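Alpha/beta hydrolase (Paenibacillus sp. VTT E-133280, PDB 6TJ2) probably hydrolyses esters such as methyl salicylate, as an extracellular homologue of tobacco salicylic acid binding protein 2. Local coordinates at residues T46-A57 and H72-G83. Residues are numbered along the deposited sequence; the frame is centred on the assembly and turned at random.
Sequences TFVLIHGSWATA and HTVYTPEYAGHG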
ATOM      1  N   THR A  46       8.447 -16.974 -23.229  1.00 13.23           N
ATOM      2  CA  THR A  46       9.653 -16.332 -23.741  1.00 13.57           C
ATOM      3  C   THR A  46       9.580 -14.889 -23.260  1.00 12.61           C
ATOM      4  O   THR A  46       8.585 -14.205 -23.547  1.00 14.34           O
ATOM      5  CB  THR A  46       9.753 -16.416 -25.252  1.00 15.07           C
ATOM      6  OG1 THR A  46       9.897 -17.814 -25.566  1.00 18.09           O
ATOM      7  CG2 THR A  46      10.925 -15.643 -25.813  1.00 15.01           C
ATOM      8  N   PHE A  47      10.589 -14.427 -22.573  1.00 11.62           N
ATOM      9  CA  PHE A  47      10.717 -13.032 -22.069  1.00 11.69           C
ATOM     10  C   PHE A  47      11.780 -12.316 -22.879  1.00 11.15           C
ATOM     11  O   PHE A  47      12.891 -12.851 -23.128  1.00 12.21           O
ATOM     12  CB  PHE A  47      11.155 -13.057 -20.611  1.00 11.94           C
ATOM     13  CG  PHE A  47      10.086 -13.511 -19.671  1.00 11.78           C
ATOM     14  CD1 PHE A  47       9.262 -12.584 -19.009  1.00 12.20           C
ATOM     15  CD2 PHE A  47       9.997 -14.849 -19.340  1.00 12.58           C
ATOM     16  CE1 PHE A  47       8.297 -13.040 -18.118  1.00 12.83           C
ATOM     17  CE2 PHE A  47       9.057 -15.283 -18.419  1.00 13.30           C
ATOM     18  CZ  PHE A  47       8.227 -14.367 -17.807  1.00 13.16           C
ATOM     19  N   VAL A  48      11.515 -11.063 -23.193  1.00 11.14           N
ATOM     20  CA  VAL A  48      12.506 -10.064 -23.651  1.00 10.72           C
ATOM     21  C   VAL A  48      12.550  -8.988 -22.571  1.00 10.75           C
ATOM     22  O   VAL A  48      11.539  -8.275 -22.399  1.00 10.91           O
ATOM     23  CB  VAL A  48      12.155  -9.495 -25.029  1.00 11.77           C
ATOM     24  CG1 VAL A  48      13.144  -8.426 -25.442  1.00 11.86           C
ATOM     25  CG2 VAL A  48      12.129 -10.582 -26.111  1.00 12.31           C
ATOM     26  N   LEU A  49      13.653  -8.907 -21.838  1.00 10.50           N
ATOM     27  CA  LEU A  49      13.790  -8.045 -20.649  1.00 10.59           C
ATOM     28  C   LEU A  49      14.560  -6.796 -21.041  1.00  9.84           C
ATOM     29  O   LEU A  49      15.676  -6.945 -21.541  1.00 11.04           O
ATOM     30  CB  LEU A  49      14.478  -8.746 -19.494  1.00 10.78           C
ATOM     31  CG  LEU A  49      13.905 -10.113 -19.114  1.00 11.37           C
ATOM     32  CD1 LEU A  49      14.698 -10.674 -17.976  1.00 12.03           C
ATOM     33  CD2 LEU A  49      12.440 -10.013 -18.701  1.00 11.59           C
ATOM     34  N   ILE A  50      13.982  -5.638 -20.798  1.00  9.55           N
ATOM     35  CA  ILE A  50      14.544  -4.302 -21.152  1.00 10.14           C
ATOM     36  C   ILE A  50      14.877  -3.566 -19.875  1.00  9.75           C
ATOM     37  O   ILE A  50      13.965  -3.178 -19.126  1.00 10.66           O
ATOM     38  CB  ILE A  50      13.558  -3.541 -22.035  1.00 10.23           C
ATOM     39  CG1 ILE A  50      13.086  -4.346 -23.253  1.00 11.21           C
ATOM     40  CG2 ILE A  50      14.175  -2.187 -22.394  1.00 10.98           C
ATOM     41  CD1 ILE A  50      14.233  -4.830 -24.155  1.00 12.48           C
ATOM     42  N   HIS A  51      16.167  -3.376 -19.629  1.00  9.86           N
ATOM     43  CA  HIS A  51      16.629  -2.630 -18.458  1.00  9.99           C
ATOM     44  C   HIS A  51      16.276  -1.145 -18.600  1.00  9.85           C
ATOM     45  O   HIS A  51      15.984  -0.673 -19.709  1.00 10.16           O
ATOM     46  CB  HIS A  51      18.104  -2.825 -18.186  1.00  9.81           C
ATOM     47  CG  HIS A  51      19.038  -2.209 -19.197  1.00 10.27           C
ATOM     48  ND1 HIS A  51      19.292  -0.853 -19.228  1.00 11.29           N
ATOM     49  CD2 HIS A  51      19.723  -2.747 -20.226  1.00 11.08           C
ATOM     50  CE1 HIS A  51      20.155  -0.593 -20.207  1.00 11.56           C
ATOM     51  NE2 HIS A  51      20.429  -1.726 -20.841  1.00 11.28           N
ATOM     52  N   GLY A  52      16.438  -0.441 -17.505  1.00 10.66           N
ATOM     53  CA  GLY A  52      16.233   0.994 -17.461  1.00 10.29           C
ATOM     54  C   GLY A  52      17.523   1.763 -17.335  1.00 10.23           C
ATOM     55  O   GLY A  52      18.601   1.292 -17.758  1.00 10.42           O
ATOM     56  N   SER A  53      17.430   2.984 -16.862  1.00 11.25           N
ATOM     57  CA  SER A  53      18.576   3.911 -16.792  1.00 10.45           C
ATOM     58  C   SER A  53      19.536   3.503 -15.673  1.00 10.80           C
ATOM     59  O   SER A  53      19.163   2.780 -14.691  1.00 11.56           O
ATOM     60  CB  SER A  53      18.116   5.325 -16.617  1.00 11.12           C
ATOM     61  OG  SER A  53      17.325   5.751 -17.689  1.00 12.24           O
ATOM     62  N   TRP A  54      20.782   3.928 -15.785  1.00 10.85           N
ATOM     63  CA  TRP A  54      21.811   3.659 -14.761  1.00 10.83           C
ATOM     64  C   TRP A  54      21.955   2.127 -14.630  1.00 10.90           C
ATOM     65  O   TRP A  54      22.100   1.636 -13.510  1.00 11.50           O
ATOM     66  CB  TRP A  54      21.507   4.338 -13.439  1.00 11.47           C
ATOM     67  CG  TRP A  54      21.291   5.800 -13.568  1.00 11.45           C
ATOM     68  CD1 TRP A  54      22.227   6.744 -13.891  1.00 11.97           C
ATOM     69  CD2 TRP A  54      20.046   6.503 -13.557  1.00 11.12           C
ATOM     70  NE1 TRP A  54      21.651   7.979 -14.015  1.00 12.34           N
ATOM     71  CE2 TRP A  54      20.297   7.862 -13.812  1.00 12.03           C
ATOM     72  CE3 TRP A  54      18.735   6.081 -13.270  1.00 11.34           C
ATOM     73  CZ2 TRP A  54      19.258   8.794 -13.889  1.00 12.99           C
ATOM     74  CZ3 TRP A  54      17.732   7.013 -13.323  1.00 11.76           C
ATOM     75  CH2 TRP A  54      17.994   8.328 -13.619  1.00 13.24           C
ATOM     76  N   ALA A  55      21.881   1.412 -15.720  1.00 11.22           N
ATOM     77  CA  ALA A  55      21.876  -0.051 -15.719  1.00 11.36           C
ATOM     78  C   ALA A  55      22.337  -0.517 -17.090  1.00 11.97           C
ATOM     79  O   ALA A  55      22.304   0.209 -18.075  1.00 11.62           O
ATOM     80  CB  ALA A  55      20.533  -0.598 -15.379  1.00 11.82           C
ATOM     81  N   THR A  56      22.741  -1.759 -17.163  1.00 11.94           N
ATOM     82  CA  THR A  56      23.077  -2.472 -18.400  1.00 12.19           C
ATOM     83  C   THR A  56      22.242  -3.756 -18.458  1.00 11.74           C
ATOM     84  O   THR A  56      21.461  -4.077 -17.532  1.00 12.11           O
ATOM     85  CB  THR A  56      24.563  -2.837 -18.445  1.00 12.85           C
ATOM     86  OG1 THR A  56      24.855  -3.829 -17.460  1.00 15.70           O
ATOM     87  CG2 THR A  56      25.458  -1.640 -18.208  1.00 15.65           C
ATOM     88  N   ALA A  57      22.407  -4.520 -19.522  1.00 11.84           N
ATOM     89  CA  ALA A  57      21.731  -5.839 -19.639  1.00 12.27           C
ATOM     90  C   ALA A  57      22.103  -6.738 -18.457  1.00 12.53           C
ATOM     91  O   ALA A  57      21.308  -7.645 -18.127  1.00 12.97           O
ATOM     92  CB  ALA A  57      22.156  -6.469 -20.958  1.00 12.93           C
ATOM     93  N   HIS A  72      11.785 -21.228 -18.872  1.00 13.68           N
ATOM     94  CA  HIS A  72      11.475 -20.098 -19.762  1.00 12.97           C
ATOM     95  C   HIS A  72      12.701 -19.695 -20.600  1.00 12.81           C
ATOM     96  O   HIS A  72      13.857 -19.871 -20.158  1.00 14.88           O
ATOM     97  CB  HIS A  72      10.927 -18.938 -18.904  1.00 13.02           C
ATOM     98  CG  HIS A  72       9.784 -19.382 -18.066  1.00 12.75           C
ATOM     99  ND1 HIS A  72       8.655 -19.921 -18.635  1.00 14.86           N
ATOM    100  CD2 HIS A  72       9.647 -19.461 -16.729  1.00 13.12           C
ATOM    101  CE1 HIS A  72       7.799 -20.229 -17.650  1.00 14.39           C
ATOM    102  NE2 HIS A  72       8.390 -19.958 -16.501  1.00 13.50           N
ATOM    103  N   THR A  73      12.427 -19.135 -21.743  1.00 12.62           N
ATOM    104  CA  THR A  73      13.445 -18.576 -22.639  1.00 12.53           C
ATOM    105  C   THR A  73      13.560 -17.073 -22.328  1.00 11.84           C
ATOM    106  O   THR A  73      12.523 -16.425 -22.178  1.00 12.95           O
ATOM    107  CB  THR A  73      13.096 -18.826 -24.094  1.00 13.33           C
ATOM    108  OG1 THR A  73      13.034 -20.250 -24.261  1.00 16.49           O
ATOM    109  CG2 THR A  73      14.144 -18.273 -25.034  1.00 13.42           C
ATOM    110  N   VAL A  74      14.774 -16.605 -22.127  1.00 11.45           N
ATOM    111  CA  VAL A  74      14.953 -15.208 -21.655  1.00 11.42           C
ATOM    112  C   VAL A  74      16.013 -14.523 -22.521  1.00 11.50           C
ATOM    113  O   VAL A  74      17.165 -15.007 -22.575  1.00 13.44           O
ATOM    114  CB  VAL A  74      15.341 -15.134 -20.183  1.00 11.90           C
ATOM    115  CG1 VAL A  74      15.423 -13.689 -19.721  1.00 12.36           C
ATOM    116  CG2 VAL A  74      14.393 -15.934 -19.297  1.00 12.30           C
ATOM    117  N   TYR A  75      15.654 -13.423 -23.139  1.00 10.92           N
ATOM    118  CA  TYR A  75      16.568 -12.542 -23.915  1.00 11.80           C
ATOM    119  C   TYR A  75      16.751 -11.252 -23.128  1.00 11.80           C
ATOM    120  O   TYR A  75      15.750 -10.678 -22.624  1.00 11.69           O
ATOM    121  CB  TYR A  75      16.012 -12.248 -25.296  1.00 11.59           C
ATOM    122  CG  TYR A  75      15.847 -13.471 -26.144  1.00 11.83           C
ATOM    123  CD1 TYR A  75      14.614 -14.105 -26.254  1.00 13.21           C
ATOM    124  CD2 TYR A  75      16.926 -14.028 -26.782  1.00 13.35           C
ATOM    125  CE1 TYR A  75      14.451 -15.265 -26.988  1.00 12.86           C
ATOM    126  CE2 TYR A  75      16.762 -15.163 -27.555  1.00 14.14           C
ATOM    127  CZ  TYR A  75      15.541 -15.774 -27.657  1.00 14.48           C
ATOM    128  OH  TYR A  75      15.401 -16.911 -28.436  1.00 16.22           O
ATOM    129  N   THR A  76      17.974 -10.818 -22.944  1.00 10.96           N
ATOM    130  CA  THR A  76      18.326  -9.558 -22.239  1.00 11.37           C
ATOM    131  C   THR A  76      19.187  -8.682 -23.148  1.00 11.14           C
ATOM    132  O   THR A  76      20.384  -8.586 -22.922  1.00 12.91           O
ATOM    133  CB  THR A  76      19.027  -9.836 -20.921  1.00 12.20           C
ATOM    134  OG1 THR A  76      20.246 -10.566 -21.089  1.00 14.31           O
ATOM    135  CG2 THR A  76      18.145 -10.675 -20.020  1.00 13.28           C
ATOM    136  N   PRO A  77      18.599  -8.057 -24.154  1.00 11.03           N
ATOM    137  CA  PRO A  77      19.389  -7.260 -25.100  1.00 11.04           C
ATOM    138  C   PRO A  77      19.996  -6.045 -24.420  1.00 11.35           C
ATOM    139  O   PRO A  77      19.360  -5.402 -23.552  1.00 12.49           O
ATOM    140  CB  PRO A  77      18.352  -6.839 -26.146  1.00 11.59           C
ATOM    141  CG  PRO A  77      17.030  -6.888 -25.411  1.00 12.46           C
ATOM    142  CD  PRO A  77      17.177  -8.062 -24.485  1.00 11.58           C
ATOM    143  N   GLU A  78      21.152  -5.660 -24.909  1.00 11.81           N
ATOM    144  CA  GLU A  78      21.666  -4.316 -24.633  1.00 11.89           C
ATOM    145  C   GLU A  78      21.128  -3.363 -25.722  1.00 11.57           C
ATOM    146  O   GLU A  78      20.641  -3.827 -26.789  1.00 14.62           O
ATOM    147  CB  GLU A  78      23.192  -4.312 -24.669  1.00 11.39           C
ATOM    148  CG  GLU A  78      23.817  -3.052 -24.120  1.00 11.92           C
ATOM    149  CD  GLU A  78      23.190  -2.743 -22.781  1.00 13.30           C
ATOM    150  OE1 GLU A  78      23.709  -3.299 -21.780  1.00 13.23           O
ATOM    151  OE2 GLU A  78      22.257  -1.916 -22.735  1.00 11.90           O
ATOM    152  N   TYR A  79      21.111  -2.073 -25.423  1.00 10.90           N
ATOM    153  CA  TYR A  79      20.554  -1.090 -26.371  1.00 11.71           C
ATOM    154  C   TYR A  79      21.486   0.110 -26.513  1.00 11.13           C
ATOM    155  O   TYR A  79      22.385   0.252 -25.751  1.00 11.66           O
ATOM    156  CB  TYR A  79      19.090  -0.794 -26.039  1.00 11.20           C
ATOM    157  CG  TYR A  79      18.749  -0.274 -24.662  1.00 11.54           C
ATOM    158  CD1 TYR A  79      19.078   1.004 -24.245  1.00 11.73           C
ATOM    159  CD2 TYR A  79      17.984  -1.046 -23.813  1.00 11.42           C
ATOM    160  CE1 TYR A  79      18.657   1.489 -23.014  1.00 11.93           C
ATOM    161  CE2 TYR A  79      17.562  -0.579 -22.580  1.00 11.57           C
ATOM    162  CZ  TYR A  79      17.895   0.692 -22.178  1.00 11.17           C
ATOM    163  OH  TYR A  79      17.459   1.177 -20.994  1.00 12.05           O
ATOM    164  N   ALA A  80      21.149   0.949 -27.476  1.00 11.36           N
ATOM    165  CA  ALA A  80      22.052   2.018 -27.938  1.00 11.82           C
ATOM    166  C   ALA A  80      22.456   2.921 -26.773  1.00 11.50           C
ATOM    167  O   ALA A  80      21.646   3.250 -25.892  1.00 11.32           O
ATOM    168  CB  ALA A  80      21.430   2.805 -29.040  1.00 12.92           C
ATOM    169  N   GLY A  81      23.740   3.282 -26.752  1.00 12.42           N
ATOM    170  CA  GLY A  81      24.298   4.205 -25.768  1.00 13.19           C
ATOM    171  C   GLY A  81      24.411   3.629 -24.372  1.00 13.50           C
ATOM    172  O   GLY A  81      24.726   4.362 -23.424  1.00 14.31           O
ATOM    173  N   HIS A  82      24.183   2.326 -24.237  1.00 12.10           N
ATOM    174  CA  HIS A  82      24.256   1.621 -22.952  1.00 12.32           C
ATOM    175  C   HIS A  82      25.161   0.406 -23.104  1.00 13.00           C
ATOM    176  O   HIS A  82      25.501  -0.010 -24.222  1.00 13.18           O
ATOM    177  CB  HIS A  82      22.862   1.234 -22.456  1.00 12.07           C
ATOM    178  CG  HIS A  82      22.015   2.418 -22.151  1.00 12.93           C
ATOM    179  ND1 HIS A  82      21.547   3.290 -23.124  1.00 11.55           N
ATOM    180  CD2 HIS A  82      21.530   2.844 -20.982  1.00 12.62           C
ATOM    181  CE1 HIS A  82      20.815   4.241 -22.504  1.00 11.86           C
ATOM    182  NE2 HIS A  82      20.787   3.990 -21.200  1.00 12.36           N
ATOM    183  N   GLY A  83      25.619  -0.103 -21.986  1.00 15.34           N
ATOM    184  CA  GLY A  83      26.642  -1.163 -22.002  1.00 14.71           C
ATOM    185  C   GLY A  83      27.900  -0.651 -22.633  1.00 17.73           C
ATOM    186  O   GLY A  83      28.370   0.454 -22.294  1.00 18.61           O
TER
HETATM  187  O   HOH W   1      17.902  -5.320 -21.163  1.00 12.63           O
HETATM  188  O   HOH W   2      24.409   1.431 -19.570  1.00 18.16           O
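Three backbone bonds pair strand 46-50 with strand 73-75 in parallel: Phe47 N to Thr73 O, Tyr75 N to Phe47 O (2.8 Å) and Leu49 N to Tyr75 O. Beyond Leu49 the chains part, and a water bridges Leu49 O, His51 N and Pro77 O. Apolar contacts line both sheet faces. Thr46 CG2 meets the ring edge of Tyr75 on one; on the other, Leu49 CD1 packs on Val74 CG1 (3.6 Å) and Phe47 turns its edge to the face of His72, beside Leu67 of helix 61-69. At the end of strand 46-50, Ile50 CD1 rests on Pro77 CG.

The polar centre is His51. With CG held between backbone N and carbonyl carbon (chi1 69°), its ring swings toward 72-83 and lies over Tyr79 in an offset stack (centroids 4.2 Å apart). In the ring plane, His51 NE2 donates to the syn side of Glu78 OE2 (2.6 Å, 170°), while His51 ND1 donates to a lone pair of Gly52 O. Glu78 OE2 also accepts from Tyr79 N, and Glu78 OE1 takes Ala57 N (2.9 Å). Tyr79 OH donates to His51 O (2.7 Å) from above the carbonyl plane. Replacing His51 by alanine would probably leave Glu78 OE2 without its ring donor and Tyr79 without its stacking partner.

Within this beta-alpha-beta unit at the sheet edge, donors at both ring nitrogens are consistent with a protonated imidazolium paired with a carboxylate, a pairing that would tie the turn after strand 46-50, next to the probable nucleophile elbow, to the loop after strand 73-75.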